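Local structure of D-alanine--D-alanine ligase (Coxiella burnetii, 3TQT) at residues A[9-15]-A[105-110]; A[82-87]-A[96-102]; A[241-246]-A[332-336]; A[245-251]-A[267-273]. The protein probably catalyses the ATP-dependent joining of two D-alanine molecules into D-alanyl-D-alanine, a building block of the peptidoglycan cell wall. All coordinates share one frame. Residue numbers count along the deposited sequence, not the author numbering.

Interaction 1 of 4, residues A[9-15]-A[105-110]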
# COMPACT_ATOMS: atom_id res chain seq x y z
N VAL A 9 14.31 -15.60 2.71
CA VAL A 9 14.69 -14.46 1.89
C VAL A 9 13.98 -14.58 0.55
O VAL A 9 14.11 -15.60 -0.13
CB VAL A 9 16.21 -14.38 1.71
CG1 VAL A 9 16.60 -13.13 0.89
CG2 VAL A 9 16.88 -14.38 3.08
N LEU A 10 13.19 -13.57 0.19
CA LEU A 10 12.45 -13.59 -1.07
C LEU A 10 13.21 -12.82 -2.12
O LEU A 10 13.61 -11.68 -1.89
CB LEU A 10 11.07 -12.96 -0.91
CG LEU A 10 9.94 -13.78 -0.29
CD1 LEU A 10 10.43 -14.69 0.82
CD2 LEU A 10 8.82 -12.86 0.20
N CYS A 11 13.39 -13.43 -3.29
CA CYS A 11 14.12 -12.76 -4.36
C CYS A 11 13.58 -13.13 -5.74
O CYS A 11 12.78 -14.05 -5.87
CB CYS A 11 15.60 -13.08 -4.30
SG CYS A 11 16.01 -14.79 -4.70
N GLY A 12 14.04 -12.39 -6.75
CA GLY A 12 13.64 -12.61 -8.12
C GLY A 12 12.47 -11.71 -8.42
O GLY A 12 12.57 -10.48 -8.33
N GLY A 13 11.35 -12.32 -8.79
CA GLY A 13 10.10 -11.60 -8.97
C GLY A 13 9.88 -11.17 -10.41
O GLY A 13 10.80 -11.19 -11.22
N GLN A 14 8.64 -10.80 -10.71
CA GLN A 14 8.30 -10.28 -12.02
C GLN A 14 8.58 -8.79 -11.98
O GLN A 14 7.69 -7.97 -11.73
CB GLN A 14 6.85 -10.57 -12.35
CG GLN A 14 6.44 -11.99 -12.05
CD GLN A 14 5.04 -12.29 -12.51
OE1 GLN A 14 4.79 -12.49 -13.70
NE2 GLN A 14 4.10 -12.33 -11.57
N SER A 15 9.84 -8.45 -12.19
CA SER A 15 10.34 -7.10 -12.04
C SER A 15 11.59 -7.02 -12.87
O SER A 15 12.32 -8.01 -13.00
CB SER A 15 10.67 -6.83 -10.57
OG SER A 15 11.40 -5.63 -10.41
N MET A 105 13.22 -9.24 -0.62
CA MET A 105 14.37 -8.64 -1.28
C MET A 105 14.12 -8.64 -2.76
O MET A 105 15.02 -8.87 -3.56
CB MET A 105 15.66 -9.36 -0.90
CG MET A 105 16.95 -8.64 -1.33
SD MET A 105 17.02 -6.85 -0.99
CE MET A 105 16.50 -6.81 0.73
N VAL A 106 12.86 -8.40 -3.11
CA VAL A 106 12.47 -8.15 -4.48
C VAL A 106 12.43 -6.64 -4.69
O VAL A 106 11.66 -5.93 -4.03
CB VAL A 106 11.10 -8.76 -4.78
CG1 VAL A 106 10.62 -8.32 -6.16
CG2 VAL A 106 11.17 -10.27 -4.69
N HIS A 107 13.27 -6.14 -5.60
CA HIS A 107 13.30 -4.71 -5.93
C HIS A 107 12.24 -4.37 -6.97
O HIS A 107 11.93 -5.17 -7.84
CB HIS A 107 14.67 -4.29 -6.47
CG HIS A 107 15.83 -4.76 -5.64
ND1 HIS A 107 16.08 -4.29 -4.36
CD2 HIS A 107 16.83 -5.64 -5.91
CE1 HIS A 107 17.16 -4.88 -3.88
NE2 HIS A 107 17.64 -5.69 -4.81
N GLY A 108 11.70 -3.16 -6.87
CA GLY A 108 10.75 -2.64 -7.83
C GLY A 108 9.38 -3.28 -7.78
O GLY A 108 8.84 -3.59 -6.71
N THR A 109 8.80 -3.46 -8.96
CA THR A 109 7.47 -4.04 -9.09
C THR A 109 7.30 -5.28 -8.22
O THR A 109 8.21 -6.12 -8.11
CB THR A 109 7.17 -4.36 -10.57
OG1 THR A 109 7.21 -3.14 -11.32
CG2 THR A 109 5.79 -4.97 -10.72
N GLN A 110 6.14 -5.36 -7.57
CA GLN A 110 5.77 -6.47 -6.69
C GLN A 110 6.48 -6.44 -5.33
O GLN A 110 5.86 -6.65 -4.29
CB GLN A 110 5.98 -7.83 -7.38
CG GLN A 110 5.46 -7.91 -8.82
CD GLN A 110 3.97 -7.64 -8.95
OE1 GLN A 110 3.44 -6.71 -8.34
NE2 GLN A 110 3.28 -8.44 -9.75
O HOH W 1 13.51 -7.56 -8.15
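Val106, Met105 and Ser15 give up the most surface here, each holding loop to strand differently. Val106 packs against the glycine pair: its CG1 is 3.6 Å from Gly12 O and 4.4 Å from Gly13 CA. A side chain at Gly13 would clash with that methyl, and both glycines' backbone angles disfavour a CB. Met105 is tied in mainly by its backbone, Met105 N donating to Leu10 O at 2.8 Å, which prolongs the parallel pairing of strands 5-12 and 101-104 in the Rossmann-like N-terminal region. In such folds, loops after the C-terminal ends of the parallel strands usually line the site; Thr109 lies close to Leu190, in the predicted ATP-binding range. Ser15 closes the far end, its OG donating to His107 O at 2.7 Å while its CB sits 3.6 Å from Thr109 O. A water donates to Gly12 O (3.1 Å) and His107 O (2.9 Å), and the His107 ring hydrogen-bonds through ND1 to Ile320 O and through NE2 to Ser24 OG.

Interaction 2 of 4, residues A[82-87]-A[96-102]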
# COMPACT_ATOMS: atom_id res chain seq x y z
N ASP A 82 -1.75 -20.72 8.55
CA ASP A 82 -0.62 -21.38 9.20
C ASP A 82 0.47 -20.35 9.51
O ASP A 82 1.35 -20.10 8.68
CB ASP A 82 -0.08 -22.51 8.33
CG ASP A 82 0.93 -23.39 9.07
OD1 ASP A 82 1.73 -22.84 9.86
OD2 ASP A 82 0.92 -24.62 8.86
N ALA A 83 0.40 -19.77 10.70
CA ALA A 83 1.28 -18.68 11.07
C ALA A 83 2.74 -19.12 11.16
O ALA A 83 3.64 -18.34 10.87
CB ALA A 83 0.83 -18.05 12.38
N ALA A 84 2.96 -20.37 11.54
CA ALA A 84 4.32 -20.86 11.77
C ALA A 84 5.02 -21.37 10.50
O ALA A 84 6.22 -21.16 10.32
CB ALA A 84 4.33 -21.93 12.84
N LYS A 85 4.26 -22.05 9.65
CA LYS A 85 4.79 -22.69 8.45
C LYS A 85 4.00 -22.25 7.23
O LYS A 85 3.11 -22.96 6.77
CB LYS A 85 4.75 -24.20 8.58
CG LYS A 85 5.51 -24.74 9.79
CD LYS A 85 5.78 -26.24 9.62
CE LYS A 85 6.53 -26.81 10.81
NZ LYS A 85 5.81 -27.97 11.42
N PRO A 86 4.33 -21.07 6.69
CA PRO A 86 3.55 -20.45 5.62
C PRO A 86 3.79 -21.05 4.25
O PRO A 86 2.94 -20.87 3.37
CB PRO A 86 4.04 -19.00 5.65
CG PRO A 86 5.44 -19.10 6.14
CD PRO A 86 5.43 -20.21 7.14
N TRP A 87 4.91 -21.74 4.05
CA TRP A 87 5.27 -22.27 2.74
C TRP A 87 4.91 -23.73 2.67
O TRP A 87 5.23 -24.51 3.58
CB TRP A 87 6.77 -22.14 2.48
CG TRP A 87 7.37 -20.85 2.90
CD1 TRP A 87 8.53 -20.67 3.60
CD2 TRP A 87 6.86 -19.53 2.65
NE1 TRP A 87 8.78 -19.33 3.79
CE2 TRP A 87 7.76 -18.61 3.22
CE3 TRP A 87 5.72 -19.04 2.00
CZ2 TRP A 87 7.56 -17.23 3.16
CZ3 TRP A 87 5.53 -17.67 1.92
CH2 TRP A 87 6.44 -16.78 2.51
N ARG A 96 5.23 -28.70 4.81
CA ARG A 96 5.26 -27.27 5.08
C ARG A 96 6.59 -26.82 5.69
O ARG A 96 7.26 -27.59 6.36
CB ARG A 96 4.08 -26.84 5.95
CG ARG A 96 2.75 -26.87 5.21
CD ARG A 96 1.59 -26.39 6.07
NE ARG A 96 0.31 -26.51 5.38
CZ ARG A 96 -0.87 -26.20 5.90
NH1 ARG A 96 -0.95 -25.74 7.15
NH2 ARG A 96 -1.98 -26.35 5.19
N TYR A 97 6.97 -25.57 5.43
CA TYR A 97 8.25 -25.04 5.88
C TYR A 97 8.04 -23.83 6.74
O TYR A 97 7.21 -22.96 6.43
CB TYR A 97 9.12 -24.63 4.70
CG TYR A 97 9.45 -25.72 3.72
CD1 TYR A 97 10.72 -26.29 3.68
CD2 TYR A 97 8.51 -26.17 2.80
CE1 TYR A 97 11.04 -27.28 2.77
CE2 TYR A 97 8.82 -27.16 1.90
CZ TYR A 97 10.08 -27.71 1.88
OH TYR A 97 10.37 -28.69 0.97
N SER A 98 8.82 -23.75 7.81
CA SER A 98 8.73 -22.69 8.80
C SER A 98 9.30 -21.39 8.27
O SER A 98 10.20 -21.39 7.45
CB SER A 98 9.54 -23.08 10.03
OG SER A 98 8.96 -24.18 10.68
N ALA A 99 8.76 -20.29 8.77
CA ALA A 99 9.37 -18.98 8.59
C ALA A 99 9.02 -18.14 9.80
O ALA A 99 7.85 -17.95 10.12
CB ALA A 99 8.88 -18.33 7.30
N ASP A 100 10.03 -17.66 10.51
CA ASP A 100 9.83 -16.80 11.66
C ASP A 100 9.89 -15.34 11.26
O ASP A 100 9.40 -14.46 11.96
CB ASP A 100 10.91 -17.08 12.70
CG ASP A 100 10.78 -18.46 13.27
OD1 ASP A 100 9.64 -18.82 13.62
OD2 ASP A 100 11.80 -19.17 13.35
N CYS A 101 10.52 -15.10 10.12
CA CYS A 101 10.63 -13.75 9.60
C CYS A 101 11.01 -13.81 8.14
O CYS A 101 11.79 -14.66 7.71
CB CYS A 101 11.65 -12.92 10.40
SG CYS A 101 11.80 -11.19 9.87
N VAL A 102 10.42 -12.91 7.36
CA VAL A 102 10.66 -12.89 5.92
C VAL A 102 11.47 -11.65 5.57
O VAL A 102 11.23 -10.57 6.11
CB VAL A 102 9.33 -12.91 5.15
CG1 VAL A 102 9.57 -12.72 3.67
CG2 VAL A 102 8.58 -14.22 5.43
O HOH W 2 8.13 -20.87 12.52
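Asp82 opens the turn with both carboxylate oxygens engaged: OD1 accepts from Lys85 N at 2.7 Å, an Asx motif, while OD2 forms a salt bridge with Arg96 NH1 at 2.8 Å. Two residues on, Ala84 O accepts from Ala99 N (3.1 Å) and takes a CA-H...O contact from Ser98 CA (3.3 Å); a water links the same carbonyl to Asp100 OD1. Lys85 lays its CB 3.8 Å from Arg96 CB, and its CA meets Tyr97 O at 3.2 Å. Pro86, which has no NH to offer that carbonyl, packs instead, CG to Ala99 CB at 3.7 Å. The chain then becomes a strand at Trp87, whose O accepts from Tyr97 N (2.8 Å) in an antiparallel hydrogen-bonded pair at the edge of the N-terminal sheet. The indole reaches inward, with CZ2 3.9 Å from Val102 CG2 and NE1 hydrogen-bonded to Ser8 OG. Polar bonds fix the exposed turn, while at Trp87 apolar packing joins hydrogen bonds to tie it to the interior.

Interaction 3 of 4, residues A[241-246]-A[332-336]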
# COMPACT_ATOMS: atom_id res chain seq x y z
N LYS A 241 17.70 5.61 12.90
CA LYS A 241 19.07 6.11 12.92
C LYS A 241 19.54 6.28 11.49
O LYS A 241 19.11 5.55 10.60
CB LYS A 241 20.00 5.14 13.65
CG LYS A 241 19.73 5.02 15.15
CD LYS A 241 20.65 3.99 15.79
CE LYS A 241 20.52 2.61 15.14
NZ LYS A 241 21.26 1.53 15.87
N ALA A 242 20.42 7.24 11.27
CA ALA A 242 20.87 7.53 9.92
C ALA A 242 22.36 7.25 9.80
O ALA A 242 23.13 7.53 10.71
CB ALA A 242 20.56 8.98 9.58
N SER A 243 22.76 6.68 8.67
CA SER A 243 24.16 6.40 8.39
C SER A 243 24.88 7.68 8.04
O SER A 243 24.26 8.73 7.87
CB SER A 243 24.28 5.44 7.19
OG SER A 243 23.88 6.11 5.99
N LEU A 244 26.20 7.61 7.92
CA LEU A 244 26.93 8.67 7.26
C LEU A 244 26.45 8.72 5.82
O LEU A 244 26.17 7.68 5.21
CB LEU A 244 28.43 8.40 7.33
CG LEU A 244 28.97 8.46 8.76
CD1 LEU A 244 30.44 8.10 8.81
CD2 LEU A 244 28.72 9.83 9.37
N PRO A 245 26.35 9.92 5.26
CA PRO A 245 25.90 10.11 3.88
C PRO A 245 26.88 9.47 2.91
O PRO A 245 28.07 9.40 3.20
CB PRO A 245 25.95 11.63 3.70
CG PRO A 245 26.00 12.20 5.09
CD PRO A 245 26.74 11.19 5.90
N GLY A 246 26.37 8.98 1.78
CA GLY A 246 27.23 8.50 0.72
C GLY A 246 26.91 9.30 -0.53
O GLY A 246 25.96 10.10 -0.53
N MET A 332 27.02 2.04 3.22
CA MET A 332 26.92 3.21 4.09
C MET A 332 26.89 2.81 5.57
O MET A 332 27.59 3.42 6.39
CB MET A 332 25.70 4.05 3.73
CG MET A 332 25.93 4.89 2.49
SD MET A 332 24.58 6.03 2.18
CE MET A 332 23.31 4.93 1.57
N TRP A 333 26.10 1.80 5.91
CA TRP A 333 26.10 1.33 7.29
C TRP A 333 27.47 0.82 7.72
O TRP A 333 27.94 1.15 8.81
CB TRP A 333 25.00 0.30 7.57
CG TRP A 333 23.70 0.97 7.88
CD1 TRP A 333 22.51 0.81 7.23
CD2 TRP A 333 23.48 1.96 8.89
NE1 TRP A 333 21.56 1.62 7.78
CE2 TRP A 333 22.12 2.34 8.80
CE3 TRP A 333 24.28 2.56 9.86
CZ2 TRP A 333 21.56 3.29 9.65
CZ3 TRP A 333 23.72 3.51 10.70
CH2 TRP A 333 22.37 3.86 10.59
N GLU A 334 28.11 0.02 6.87
CA GLU A 334 29.45 -0.48 7.21
C GLU A 334 30.38 0.68 7.49
O GLU A 334 31.18 0.64 8.42
CB GLU A 334 30.02 -1.34 6.08
CG GLU A 334 29.21 -2.56 5.73
CD GLU A 334 29.96 -3.49 4.80
OE1 GLU A 334 31.20 -3.36 4.69
OE2 GLU A 334 29.30 -4.35 4.17
N ALA A 335 30.26 1.72 6.68
CA ALA A 335 31.12 2.89 6.79
C ALA A 335 30.79 3.69 8.05
O ALA A 335 31.56 4.55 8.46
CB ALA A 335 31.00 3.77 5.56
N SER A 336 29.64 3.38 8.65
CA SER A 336 29.17 4.08 9.84
C SER A 336 29.43 3.27 11.11
O SER A 336 29.01 3.66 12.19
CB SER A 336 27.67 4.37 9.72
OG SER A 336 27.44 5.21 8.60
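The C-terminal part of helix 328-335 meets segment 241-246 of strand 241-249, with Ser243 and Trp333 closest in the backbone at 5.5 Å between CA atoms. Ser336 N bonds to Trp333 O at 2.8 Å. The direct polar link is made by Ser336 OG, which donates to Met332 O (2.8 Å) within its own segment and accepts from Leu244 N (2.8 Å) across the contact. One hydroxyl therefore joins a helical carbonyl to the NH of Leu244 in the other segment. Among the side chains, Trp333 has the largest area covered. Its CB points away, but the indole turns back so that Ser243 CB rests over the six-membered ring, 3.8 Å from its centroid and nearly along the ring normal, a CH-pi contact. Lys241 O approaches the ring edge, 3.5 Å from Trp333 CZ2. Met332 fills the other end, its SD 3.5 Å from Gly246 N; a CB on Gly246 would be tight against Met332 CG. Leu244 CD1 reaches Ala335 O at 3.7 Å along the more exposed border. The Ser243 hydroxyl donates to Leu244 O (2.9 Å) and also bonds to Ala233 N, bridging to strand 228-236. The arrangement is helix-on-sheet packing within the ATP-grasp region, beside strand 228-236, whose Ile230 lies in the predicted ATP-binding range, with Met332 about 6 Å, side chain to side chain, from Asp303, a predicted magnesium ligand.

Interaction 4 of 4, residues A[245-251]-A[267-273]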
# COMPACT_ATOMS: atom_id res chain seq x y z
N PRO A 245 26.35 9.92 5.26
CA PRO A 245 25.90 10.11 3.88
C PRO A 245 26.88 9.47 2.91
O PRO A 245 28.07 9.40 3.20
CB PRO A 245 25.95 11.63 3.70
CG PRO A 245 26.00 12.20 5.09
CD PRO A 245 26.74 11.19 5.90
N GLY A 246 26.37 8.98 1.78
CA GLY A 246 27.23 8.50 0.72
C GLY A 246 26.91 9.30 -0.53
O GLY A 246 25.96 10.10 -0.53
N GLU A 247 27.68 9.09 -1.58
CA GLU A 247 27.43 9.78 -2.83
C GLU A 247 27.44 8.82 -4.00
O GLU A 247 28.18 7.83 -4.01
CB GLU A 247 28.45 10.89 -3.06
CG GLU A 247 28.35 11.54 -4.44
CD GLU A 247 29.27 12.74 -4.60
OE1 GLU A 247 30.30 12.80 -3.91
OE2 GLU A 247 28.94 13.64 -5.41
N ILE A 248 26.62 9.12 -4.99
CA ILE A 248 26.63 8.35 -6.21
C ILE A 248 26.84 9.34 -7.33
O ILE A 248 26.32 10.46 -7.29
CB ILE A 248 25.32 7.58 -6.42
CG1 ILE A 248 25.46 6.58 -7.57
CG2 ILE A 248 24.16 8.52 -6.67
CD1 ILE A 248 24.21 5.76 -7.85
N ILE A 249 27.63 8.94 -8.31
CA ILE A 249 27.87 9.78 -9.47
C ILE A 249 27.50 9.01 -10.72
O ILE A 249 28.22 8.10 -11.15
CB ILE A 249 29.33 10.25 -9.58
CG1 ILE A 249 29.81 10.85 -8.26
CG2 ILE A 249 29.49 11.24 -10.74
CD1 ILE A 249 30.37 9.83 -7.29
N PRO A 250 26.35 9.35 -11.30
CA PRO A 250 25.93 8.76 -12.57
C PRO A 250 27.02 8.92 -13.61
O PRO A 250 27.68 9.95 -13.66
CB PRO A 250 24.69 9.58 -12.95
CG PRO A 250 24.64 10.74 -11.97
CD PRO A 250 25.34 10.26 -10.74
N HIS A 251 27.21 7.88 -14.43
CA HIS A 251 28.19 7.94 -15.51
C HIS A 251 27.57 8.58 -16.74
O HIS A 251 26.43 8.29 -17.10
CB HIS A 251 28.69 6.54 -15.84
CG HIS A 251 29.56 5.94 -14.79
ND1 HIS A 251 29.95 4.62 -14.80
CD2 HIS A 251 30.12 6.49 -13.68
CE1 HIS A 251 30.72 4.38 -13.75
NE2 HIS A 251 30.84 5.50 -13.06
N ALA A 267 27.28 3.83 -12.65
CA ALA A 267 27.55 4.88 -11.67
C ALA A 267 28.73 4.55 -10.75
O ALA A 267 29.01 3.39 -10.46
CB ALA A 267 26.30 5.17 -10.85
N THR A 268 29.42 5.60 -10.30
CA THR A 268 30.46 5.47 -9.29
C THR A 268 29.86 5.81 -7.93
O THR A 268 29.09 6.76 -7.81
CB THR A 268 31.64 6.41 -9.57
OG1 THR A 268 32.31 5.99 -10.76
CG2 THR A 268 32.62 6.40 -8.41
N THR A 269 30.18 5.02 -6.91
CA THR A 269 29.63 5.28 -5.58
C THR A 269 30.74 5.37 -4.55
O THR A 269 31.81 4.81 -4.73
CB THR A 269 28.67 4.16 -5.13
OG1 THR A 269 29.37 2.91 -5.11
CG2 THR A 269 27.47 4.06 -6.05
N THR A 270 30.47 6.08 -3.46
CA THR A 270 31.47 6.19 -2.41
C THR A 270 30.77 6.55 -1.11
O THR A 270 29.76 7.24 -1.11
CB THR A 270 32.53 7.26 -2.71
OG1 THR A 270 33.48 7.30 -1.65
CG2 THR A 270 31.88 8.64 -2.85
N THR A 271 31.33 6.07 -0.01
CA THR A 271 30.77 6.36 1.29
C THR A 271 31.52 7.55 1.89
O THR A 271 31.19 8.03 2.97
CB THR A 271 30.86 5.13 2.20
OG1 THR A 271 32.21 4.65 2.20
CG2 THR A 271 29.94 4.03 1.67
N SER A 272 32.53 8.01 1.17
CA SER A 272 33.29 9.19 1.58
C SER A 272 32.94 10.37 0.70
O SER A 272 33.32 10.44 -0.46
CB SER A 272 34.80 8.93 1.51
OG SER A 272 35.25 8.20 2.64
N VAL A 273 32.18 11.30 1.26
CA VAL A 273 31.83 12.52 0.56
C VAL A 273 32.33 13.63 1.47
O VAL A 273 32.31 13.48 2.69
CB VAL A 273 30.31 12.63 0.38
CG1 VAL A 273 29.74 11.28 -0.01
CG2 VAL A 273 29.66 13.08 1.66
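Backbone hydrogen bonds supply the framework. Glu247 and Thr270 exchange a pair, Glu247 N to Thr270 O at 2.8 Å and Thr270 N to Glu247 O at 2.9 Å; Ile249 and Thr268 do the same, Ile249 N to Thr268 O at 2.7 Å and Thr268 N to Ile249 O at 2.9 Å. Between them, Ile248 and Thr269 form a non-hydrogen-bonded pair. The axes of 246-249 and 268-270 approach to 4.7 Å, with 171° between their directions, antiparallel, placing 268-270 at the edge of the ATP-grasp sheet. CA-H...O contacts fill the gaps, among them Ile248 CA to Thr268 O at 3.3 Å. Among side-chain polar bonds, His251 closes one end, its NE2 and Thr268 OG1 lying 2.8 Å apart in a hydrogen bond; within 267-273, Thr270 OG1 accepts from Ser272 N (3.1 Å) in an ST turn; and Glu247 OE1 forms a salt bridge with Arg228 NH1, in the predicted ATP-binding range. Apolar contacts are local. Ile248 CG1 meets Ala267 CB at 3.7 Å, and Val273 CG1 presses on Glu247 CB at 3.3 Å. In this surface contact, main-chain bonding, largely indifferent to side-chain identity, probably carries most of the pairing of two strands joined by an unmodelled connection.

In the fold
The four contacts fall into two pairs, one per family region. Interactions 1 and 2 come first in sequence, the second nested within the loop closed by the first. Their centres are 19 Å apart, and they meet where Leu10 CD2 touches Val102 CG1 at 3.6 Å, on adjacent strands 5-12 and 101-104 of the N-terminal sheet. Interactions 3 and 4 follow in the ATP-grasp region, centres 13 Å apart; they share Pro245 and Gly246 on strand 241-249, Ala335 CB meets Thr271 CB at 3.6 Å, and interaction 4 is nested inside interaction 3. Interactions 1, 3 and 4 lie near predicted ATP or magnesium residues, consistent with a site between the domains, whereas interaction 2 is peripheral.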